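Local coordinates for protein carbohydrate kinase (Agrobacterium tumefaciens, PDB 2NWH) that probably transfers a phosphate group from ATP to a sugar or related substrate, as a carbohydrate kinase of the pfkB (ribokinase-like) family, at residues G32-E37 against S94-L99; S50-E55 against Y261-A266; T150-I155 against K161-I166. All coordinates share one frame; numbering follows the deposited sequence. Where two conformers were deposited one is given.

In the fold
The three contacts lie in the two parts of a ribokinase-like fold. Contact 1 is in the small four-stranded sheet, contacts 2 and 3 in the large α/β domain, and the centre of contact 1 is about 30 Å from that of contact 2 and about 33 Å from that of contact 3. The strand of residues 32-39 runs on into helix 41-51, whose end enters contact 2. Contacts 2 and 3 have centres about 18 Å apart and meet where Leu-262 CD1 packs 4.0 Å from Ala-164 CB. Asp-249 and Thr-251, shortly before helix 255-266 of contact 2, bind a sodium ion; the probable active site is near the start of that helix, as in relatives.

Contact 1 of 3, residues G32-E37 against S94-L99; sequences GSWMEE and SYTAIL
The indole of Trp-34 is the flat group of this contact, and its six-membered ring meets Thr-96, Ala-97 and Ile-98 obliquely. Arg-16 adds a cation-pi interaction to the same indole. The setting is the small four-stranded sheet that in pfkB family kinases forms a lid beside the substrate site. Strands 32-39 and 94-99 are not neighbours in it: strand 13-20 runs between them and carries Arg-16. Their short axes stay 9.1 Å apart at the closest, and their directions are nearer antiparallel than parallel, at 140°. No hydrogen bond joins the two, and the contact is made by the long Trp-34 side chain reaching past the middle strand.

Tryptophan suits that task. Its CG is turned beside the backbone N and opposite the carbonyl carbon (chi1 -77°), a torsion from which the rigid bicycle extends across the middle strand. The far rim of the ring does the touching. CH2 lies 3.5 Å from Thr-96 CG2, the threonine turning its methyl rather than its hydroxyl to the carbon ring, and the two side chains meet at about a right angle. Ile-98, two residues further along, offers the first carbon of its longer branch, CG1, 3.8 Å from Trp-34 CH2. Arg-16 also forms a salt bridge with Glu-36 OE2, so one guanidinium serves two residues of strand 32-39. CZ3 of Trp-34, the next ring carbon, lies 3.6 Å from the backbone O of Ala-97, a van der Waals approach rather than a hydrogen bond.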
loop_
_atom_site.group_PDB
_atom_site.type_symbol
_atom_site.label_atom_id
_atom_site.label_comp_id
_atom_site.label_asym_id
_atom_site.label_seq_id
_atom_site.Cartn_x
_atom_site.Cartn_y
_atom_site.Cartn_z
ATOM N N GLY A 32 -24.890 -8.275 -17.351
ATOM C CA GLY A 32 -24.143 -7.557 -16.321
ATOM C C GLY A 32 -23.719 -6.178 -16.751
ATOM O O GLY A 32 -23.952 -5.766 -17.880
ATOM N N SER A 33 -23.072 -5.465 -15.841
ATOM C CA SER A 33 -22.571 -4.148 -16.130
ATOM C C SER A 33 -21.259 -3.984 -15.392
ATOM O O SER A 33 -21.048 -4.662 -14.396
ATOM C CB SER A 33 -23.579 -3.092 -15.660
ATOM O OG SER A 33 -23.998 -3.324 -14.302
ATOM N N TRP A 34 -20.389 -3.112 -15.894
ATOM C CA TRP A 34 -18.974 -3.033 -15.463
ATOM C C TRP A 34 -18.762 -1.747 -14.681
ATOM O O TRP A 34 -19.273 -0.690 -15.125
ATOM C CB TRP A 34 -18.057 -3.011 -16.670
ATOM C CG TRP A 34 -17.936 -4.359 -17.243
ATOM C CD1 TRP A 34 -18.607 -4.852 -18.326
ATOM C CD2 TRP A 34 -17.143 -5.431 -16.727
ATOM N NE1 TRP A 34 -18.253 -6.157 -18.544
ATOM C CE2 TRP A 34 -17.353 -6.550 -17.579
ATOM C CE3 TRP A 34 -16.248 -5.553 -15.643
ATOM C CZ2 TRP A 34 -16.727 -7.803 -17.363
ATOM C CZ3 TRP A 34 -15.616 -6.789 -15.437
ATOM C CH2 TRP A 34 -15.887 -7.914 -16.283
ATOM N N MET A 35 -18.125 -1.854 -13.509
ATOM C CA MET A 35 -17.724 -0.689 -12.731
ATOM C C MET A 35 -16.179 -0.662 -12.900
ATOM O O MET A 35 -15.544 -1.708 -12.820
ATOM C CB MET A 35 -18.134 -0.876 -11.252
ATOM C CG MET A 35 -19.688 -0.863 -10.959
ATOM S SD MET A 35 -20.344 -1.565 -9.335
ATOM C CE MET A 35 -19.489 -3.144 -9.234
ATOM N N GLU A 36 -15.593 0.512 -13.157
ATOM C CA GLU A 36 -14.113 0.593 -13.265
ATOM C C GLU A 36 -13.558 1.611 -12.258
ATOM O O GLU A 36 -14.166 2.660 -12.023
ATOM C CB GLU A 36 -13.640 1.053 -14.648
ATOM C CG GLU A 36 -14.068 0.297 -15.849
ATOM C CD GLU A 36 -13.245 0.751 -17.064
ATOM O OE1 GLU A 36 -12.791 1.931 -17.089
ATOM O OE2 GLU A 36 -13.050 -0.072 -17.977
ATOM N N GLU A 37 -12.414 1.322 -11.667
ATOM C CA GLU A 37 -11.719 2.343 -10.900
ATOM C C GLU A 37 -10.255 2.007 -10.812
ATOM O O GLU A 37 -9.850 0.902 -11.119
ATOM C CB GLU A 37 -12.282 2.476 -9.497
ATOM C CG GLU A 37 -12.230 1.219 -8.683
ATOM C CD GLU A 37 -12.979 1.353 -7.357
ATOM O OE1 GLU A 37 -14.143 1.861 -7.305
ATOM O OE2 GLU A 37 -12.380 0.911 -6.366
ATOM N N SER A 94 -4.270 -4.894 -15.194
ATOM C CA SER A 94 -5.717 -4.905 -14.861
ATOM C C SER A 94 -6.043 -6.042 -13.944
ATOM O O SER A 94 -5.396 -7.092 -14.001
ATOM C CB SER A 94 -6.563 -4.990 -16.136
ATOM O OG SER A 94 -6.300 -6.198 -16.827
ATOM N N TYR A 95 -6.999 -5.812 -13.032
ATOM C CA TYR A 95 -7.644 -6.842 -12.234
ATOM C C TYR A 95 -9.150 -6.827 -12.652
ATOM O O TYR A 95 -9.826 -5.814 -12.525
ATOM C CB TYR A 95 -7.466 -6.518 -10.724
ATOM C CG TYR A 95 -8.235 -7.439 -9.829
ATOM C CD1 TYR A 95 -7.709 -8.697 -9.460
ATOM C CD2 TYR A 95 -9.501 -7.081 -9.368
ATOM C CE1 TYR A 95 -8.418 -9.575 -8.666
ATOM C CE2 TYR A 95 -10.225 -7.956 -8.577
ATOM C CZ TYR A 95 -9.670 -9.186 -8.216
ATOM O OH TYR A 95 -10.430 -10.010 -7.422
ATOM N N THR A 96 -9.653 -7.942 -13.169
ATOM C CA THR A 96 -11.037 -8.013 -13.665
ATOM C C THR A 96 -11.782 -9.088 -12.891
ATOM O O THR A 96 -11.351 -10.221 -12.886
ATOM C CB THR A 96 -11.011 -8.373 -15.152
ATOM O OG1 THR A 96 -10.214 -7.403 -15.856
ATOM C CG2 THR A 96 -12.455 -8.461 -15.725
ATOM N N ALA A 97 -12.861 -8.724 -12.185
ATOM C CA ALA A 97 -13.638 -9.692 -11.417
ATOM C C ALA A 97 -15.053 -9.768 -11.974
ATOM O O ALA A 97 -15.657 -8.737 -12.382
ATOM C CB ALA A 97 -13.691 -9.277 -9.933
ATOM N N ILE A 98 -15.612 -10.959 -11.949
ATOM C CA ILE A 98 -17.035 -11.077 -12.226
ATOM C C ILE A 98 -17.707 -11.593 -10.939
ATOM O O ILE A 98 -17.296 -12.618 -10.388
ATOM C CB ILE A 98 -17.259 -11.976 -13.441
ATOM C CG1 ILE A 98 -16.654 -11.332 -14.726
ATOM C CG2 ILE A 98 -18.747 -12.387 -13.536
ATOM C CD1 ILE A 98 -16.819 -12.207 -15.960
ATOM N N LEU A 99 -18.718 -10.870 -10.473
ATOM C CA LEU A 99 -19.448 -11.165 -9.219
ATOM C C LEU A 99 -20.905 -11.500 -9.502
ATOM O O LEU A 99 -21.516 -10.996 -10.474
ATOM C CB LEU A 99 -19.441 -9.946 -8.292
ATOM C CG LEU A 99 -18.223 -9.482 -7.484
ATOM C CD1 LEU A 99 -17.076 -9.179 -8.375
ATOM C CD2 LEU A 99 -18.681 -8.221 -6.718
#

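Contact 2 of 3, residues S50-E55 against Y261-A266; sequences SRLGFE and YLAAIA
Phe-54 and Ala-263 bury the most surface here, with Ala-266 next. Phe-54 CG stands beside the backbone N and opposite the carbonyl carbon (chi1 -67°), which carries the ring obliquely onto helix 255-266, where Ala-263 and Ala-266 both direct their CB toward it. Contact is tightest at Phe-54 CE2, 3.4 Å from Ala-263 CB, while CE1, on the other side of CZ, lies 3.8 Å from Ala-266 CB. CZ itself approaches the helix backbone, 3.6 Å from Ala-263 O. Alanine fits both places because its single methyl lets a broad ring come this close to the main chain. Leu-52 CD1 meets the same methyl of Ala-263. Both Leu-52 and Phe-54 are buried among apolar groups, where a branched chain and a broad ring fit without a polar group to satisfy.

The chain turns sharply between them. Gly-53 has a phi of 107°, a value glycine adopts readily, and paired backbone bonds close the turn: Gly-53 N to Ser-50 O at 2.9 Å, and Phe-54 N to Leu-49 O. A Schellman motif thus ends helix 41-51, and the apolar side chains beside its glycine pack on helix 255-266 of the ribokinase-like α/β domain.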
loop_
_atom_site.group_PDB
_atom_site.type_symbol
_atom_site.label_atom_id
_atom_site.label_comp_id
_atom_site.label_asym_id
_atom_site.label_seq_id
_atom_site.Cartn_x
_atom_site.Cartn_y
_atom_site.Cartn_z
ATOM N N SER A 50 -1.408 11.657 -0.170
ATOM C CA SER A 50 -1.846 12.980 -0.675
ATOM C C SER A 50 -3.053 13.558 0.100
ATOM O O SER A 50 -3.085 14.757 0.498
ATOM C CB SER A 50 -2.095 12.894 -2.187
ATOM O OG SER A 50 -2.401 14.167 -2.717
ATOM N N ARG A 51 -4.009 12.688 0.370
ATOM C CA ARG A 51 -5.194 13.043 1.197
ATOM C C ARG A 51 -4.837 13.501 2.593
ATOM O O ARG A 51 -5.586 14.280 3.191
ATOM C CB ARG A 51 -6.107 11.822 1.316
ATOM C CG ARG A 51 -6.920 11.602 0.024
ATOM C CD ARG A 51 -7.554 10.218 0.003
ATOM N NE ARG A 51 -8.171 10.002 -1.312
ATOM C CZ ARG A 51 -8.216 8.837 -1.924
ATOM N NH1 ARG A 51 -7.695 7.770 -1.325
ATOM N NH2 ARG A 51 -8.806 8.738 -3.127
ATOM N N LEU A 52 -3.715 12.991 3.093
ATOM C CA LEU A 52 -3.180 13.373 4.401
ATOM C C LEU A 52 -2.217 14.558 4.343
ATOM O O LEU A 52 -1.602 14.910 5.346
ATOM C CB LEU A 52 -2.516 12.170 5.056
ATOM C CG LEU A 52 -3.430 10.975 5.313
ATOM C CD1 LEU A 52 -2.574 9.916 5.921
ATOM C CD2 LEU A 52 -4.633 11.367 6.252
ATOM N N GLY A 53 -2.099 15.192 3.176
ATOM C CA GLY A 53 -1.416 16.497 3.111
ATOM C C GLY A 53 -0.033 16.504 2.476
ATOM O O GLY A 53 0.575 17.560 2.298
ATOM N N PHE A 54 0.475 15.332 2.097
ATOM C CA PHE A 54 1.826 15.283 1.515
ATOM C C PHE A 54 1.817 15.611 0.044
ATOM O O PHE A 54 0.807 15.461 -0.605
ATOM C CB PHE A 54 2.462 13.903 1.738
ATOM C CG PHE A 54 2.749 13.623 3.196
ATOM C CD1 PHE A 54 3.964 13.991 3.747
ATOM C CD2 PHE A 54 1.781 13.073 4.011
ATOM C CE1 PHE A 54 4.245 13.764 5.108
ATOM C CE2 PHE A 54 2.035 12.866 5.377
ATOM C CZ PHE A 54 3.291 13.214 5.918
ATOM N N GLU A 55 2.971 16.037 -0.472
ATOM C CA GLU A 55 3.117 16.282 -1.908
ATOM C C GLU A 55 3.595 14.941 -2.489
ATOM O O GLU A 55 4.724 14.536 -2.269
ATOM C CB GLU A 55 4.104 17.442 -2.178
ATOM C CG GLU A 55 4.295 17.679 -3.719
ATOM C CD GLU A 55 5.071 18.939 -4.057
ATOM O OE1 GLU A 55 5.278 19.760 -3.148
ATOM O OE2 GLU A 55 5.480 19.092 -5.240
ATOM N N TYR A 261 0.315 5.398 9.215
ATOM C CA TYR A 261 1.561 5.176 9.961
ATOM C C TYR A 261 2.726 5.957 9.362
ATOM O O TYR A 261 3.434 6.679 10.072
ATOM C CB TYR A 261 1.873 3.680 10.004
ATOM C CG TYR A 261 3.029 3.333 10.897
ATOM C CD1 TYR A 261 2.810 2.989 12.233
ATOM C CD2 TYR A 261 4.359 3.373 10.417
ATOM C CE1 TYR A 261 3.868 2.665 13.074
ATOM C CE2 TYR A 261 5.438 3.045 11.266
ATOM C CZ TYR A 261 5.174 2.703 12.592
ATOM O OH TYR A 261 6.201 2.364 13.459
ATOM N N LEU A 262 2.924 5.839 8.050
ATOM C CA LEU A 262 4.008 6.514 7.369
ATOM C C LEU A 262 3.817 8.011 7.470
ATOM O O LEU A 262 4.775 8.723 7.705
ATOM C CB LEU A 262 4.077 6.032 5.915
ATOM C CG LEU A 262 5.191 6.573 5.049
ATOM C CD1 LEU A 262 6.481 6.099 5.684
ATOM C CD2 LEU A 262 5.022 5.996 3.666
ATOM N N ALA A 263 2.570 8.502 7.358
ATOM C CA ALA A 263 2.327 9.932 7.549
ATOM C C ALA A 263 2.783 10.385 8.914
ATOM O O ALA A 263 3.396 11.453 9.038
ATOM C CB ALA A 263 0.891 10.305 7.332
ATOM N N ALA A 264 2.480 9.596 9.951
ATOM C CA ALA A 264 2.928 9.927 11.311
ATOM C C ALA A 264 4.459 9.951 11.469
ATOM O O ALA A 264 4.989 10.875 12.075
ATOM C CB ALA A 264 2.291 9.039 12.338
ATOM N N ILE A 265 5.145 8.942 10.944
ATOM C CA ILE A 265 6.622 8.880 11.019
ATOM C C ILE A 265 7.267 10.059 10.267
ATOM O O ILE A 265 8.224 10.663 10.740
ATOM C CB ILE A 265 7.185 7.520 10.489
ATOM C CG1 ILE A 265 6.712 6.324 11.352
ATOM C CG2 ILE A 265 8.747 7.557 10.369
ATOM C CD1 ILE A 265 7.122 6.343 12.872
ATOM N N ALA A 266 6.717 10.381 9.106
ATOM C CA ALA A 266 7.273 11.418 8.234
ATOM C C ALA A 266 7.115 12.783 8.890
ATOM O O ALA A 266 7.934 13.678 8.699
ATOM C CB ALA A 266 6.598 11.378 6.888
#

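Contact 3 of 3, residues T150-I155 against K161-I166; sequences TALGLI and KPLAAI
Leu-152 and Leu-163 meet through matching torsions: each holds CG opposite its own backbone N (chi1 -176° and 175°), which extends the two side chains into the apolar layer between helix and sheet. The contact belongs to a beta-alpha-beta crossover, in which strand 137-141, helix 146-158 and strand 163-166 follow one another and the two strands lie side by side, parallel, in the large sheet. It joins the helix to the strand that follows it after a short turn.

Leu-163 does most of the work. Its CB points toward the helix, and its two methyls divide the task: CD1 meets Leu-152 CD2 at 4.0 Å, with the two side chains crossing obliquely, whereas CD2 goes to Gly-153. Leucine suits both positions, since a forked end fills the layer between helix and sheet and has no polar group to satisfy there. Glycine leaves its CA and N bare to the incoming methyl, which is consistent with the close approach; the CA atoms of Gly-153 and Leu-163 are 7.4 Å apart.

Around them the layer continues. Leu-152 also packs on Cys-140 of the preceding strand and on Leu-123 and Ile-132 of two other helices, while Leu-163 touches Leu-138 and Ile-183. At the glycine, Leu-163 CD2 lies 3.9 Å from Gly-153 CA and 4.2 Å from Gly-153 N.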
loop_
_atom_site.group_PDB
_atom_site.type_symbol
_atom_site.label_atom_id
_atom_site.label_comp_id
_atom_site.label_asym_id
_atom_site.label_seq_id
_atom_site.Cartn_x
_atom_site.Cartn_y
_atom_site.Cartn_z
ATOM N N THR A 150 15.746 -4.722 -4.906
ATOM C CA THR A 150 17.104 -4.624 -4.348
ATOM C C THR A 150 17.876 -3.379 -4.845
ATOM O O THR A 150 18.519 -2.664 -4.032
ATOM C CB THR A 150 17.881 -5.895 -4.655
ATOM O OG1 THR A 150 17.060 -7.022 -4.323
ATOM C CG2 THR A 150 19.220 -5.950 -3.876
ATOM N N ALA A 151 17.808 -3.112 -6.161
ATOM C CA ALA A 151 18.490 -1.961 -6.743
ATOM C C ALA A 151 17.958 -0.659 -6.164
ATOM O O ALA A 151 18.755 0.257 -5.890
ATOM C CB ALA A 151 18.360 -1.950 -8.264
ATOM N N LEU A 152 16.634 -0.600 -5.994
ATOM C CA LEU A 152 15.959 0.538 -5.329
ATOM C C LEU A 152 16.495 0.746 -3.906
ATOM O O LEU A 152 16.820 1.881 -3.517
ATOM C CB LEU A 152 14.431 0.353 -5.275
ATOM C CG LEU A 152 13.697 1.557 -4.681
ATOM C CD1 LEU A 152 14.081 2.922 -5.344
ATOM C CD2 LEU A 152 12.172 1.321 -4.620
ATOM N N GLY A 153 16.601 -0.343 -3.140
ATOM C CA GLY A 153 17.243 -0.279 -1.821
ATOM C C GLY A 153 18.673 0.331 -1.853
ATOM O O GLY A 153 18.997 1.246 -1.071
ATOM N N LEU A 154 19.519 -0.127 -2.779
ATOM C CA LEU A 154 20.868 0.493 -2.958
ATOM C C LEU A 154 20.828 2.018 -3.269
ATOM O O LEU A 154 21.614 2.792 -2.716
ATOM C CB LEU A 154 21.669 -0.233 -4.029
ATOM C CG LEU A 154 22.652 -1.365 -3.687
ATOM C CD1 LEU A 154 22.046 -2.448 -2.856
ATOM C CD2 LEU A 154 23.193 -1.984 -4.969
ATOM N N ILE A 155 19.902 2.439 -4.134
ATOM C CA ILE A 155 19.761 3.854 -4.504
ATOM C C ILE A 155 19.310 4.696 -3.321
ATOM O O ILE A 155 19.883 5.750 -3.055
ATOM C CB ILE A 155 18.798 4.071 -5.687
ATOM C CG1 ILE A 155 19.360 3.451 -6.962
ATOM C CG2 ILE A 155 18.583 5.561 -5.918
ATOM C CD1 ILE A 155 18.367 3.515 -8.165
ATOM N N LYS A 161 17.811 8.482 1.420
ATOM C CA LYS A 161 16.371 8.634 1.440
ATOM C C LYS A 161 15.773 7.477 2.208
ATOM O O LYS A 161 16.109 6.322 1.939
ATOM C CB LYS A 161 15.784 8.703 0.031
ATOM C CG LYS A 161 16.302 9.880 -0.774
ATOM C CD LYS A 161 15.774 11.228 -0.278
ATOM C CE LYS A 161 16.413 12.370 -1.103
ATOM N NZ LYS A 161 16.355 13.635 -0.304
ATOM N N PRO A 162 14.908 7.782 3.191
ATOM C CA PRO A 162 14.128 6.752 3.871
ATOM C C PRO A 162 13.328 5.933 2.863
ATOM O O PRO A 162 12.750 6.519 1.899
ATOM C CB PRO A 162 13.182 7.568 4.782
ATOM C CG PRO A 162 13.991 8.832 5.070
ATOM C CD PRO A 162 14.645 9.128 3.734
ATOM N N LEU A 163 13.281 4.614 3.060
ATOM C CA LEU A 163 12.476 3.753 2.172
ATOM C C LEU A 163 11.477 2.903 2.957
ATOM O O LEU A 163 11.875 2.152 3.854
ATOM C CB LEU A 163 13.376 2.817 1.341
ATOM C CG LEU A 163 12.782 1.740 0.405
ATOM C CD1 LEU A 163 12.004 2.314 -0.760
ATOM C CD2 LEU A 163 13.912 0.829 -0.138
ATOM N N ALA A 164 10.208 3.037 2.601
ATOM C CA ALA A 164 9.129 2.156 3.063
ATOM C C ALA A 164 8.637 1.218 1.941
ATOM O O ALA A 164 8.824 1.479 0.757
ATOM C CB ALA A 164 7.938 3.009 3.595
ATOM N N ALA A 165 7.989 0.142 2.336
ATOM C CA ALA A 165 7.574 -0.904 1.421
ATOM C C ALA A 165 6.260 -1.505 1.868
ATOM O O ALA A 165 6.008 -1.681 3.066
ATOM C CB ALA A 165 8.641 -1.985 1.371
ATOM N N ILE A 166 5.419 -1.816 0.899
ATOM C CA ILE A 166 4.180 -2.550 1.139
ATOM C C ILE A 166 4.320 -3.928 0.502
ATOM O O ILE A 166 4.656 -4.047 -0.689
ATOM C CB ILE A 166 2.984 -1.784 0.520
ATOM C CG1 ILE A 166 2.692 -0.499 1.297
ATOM C CG2 ILE A 166 1.680 -2.605 0.501
ATOM C CD1 ILE A 166 1.796 0.428 0.429
#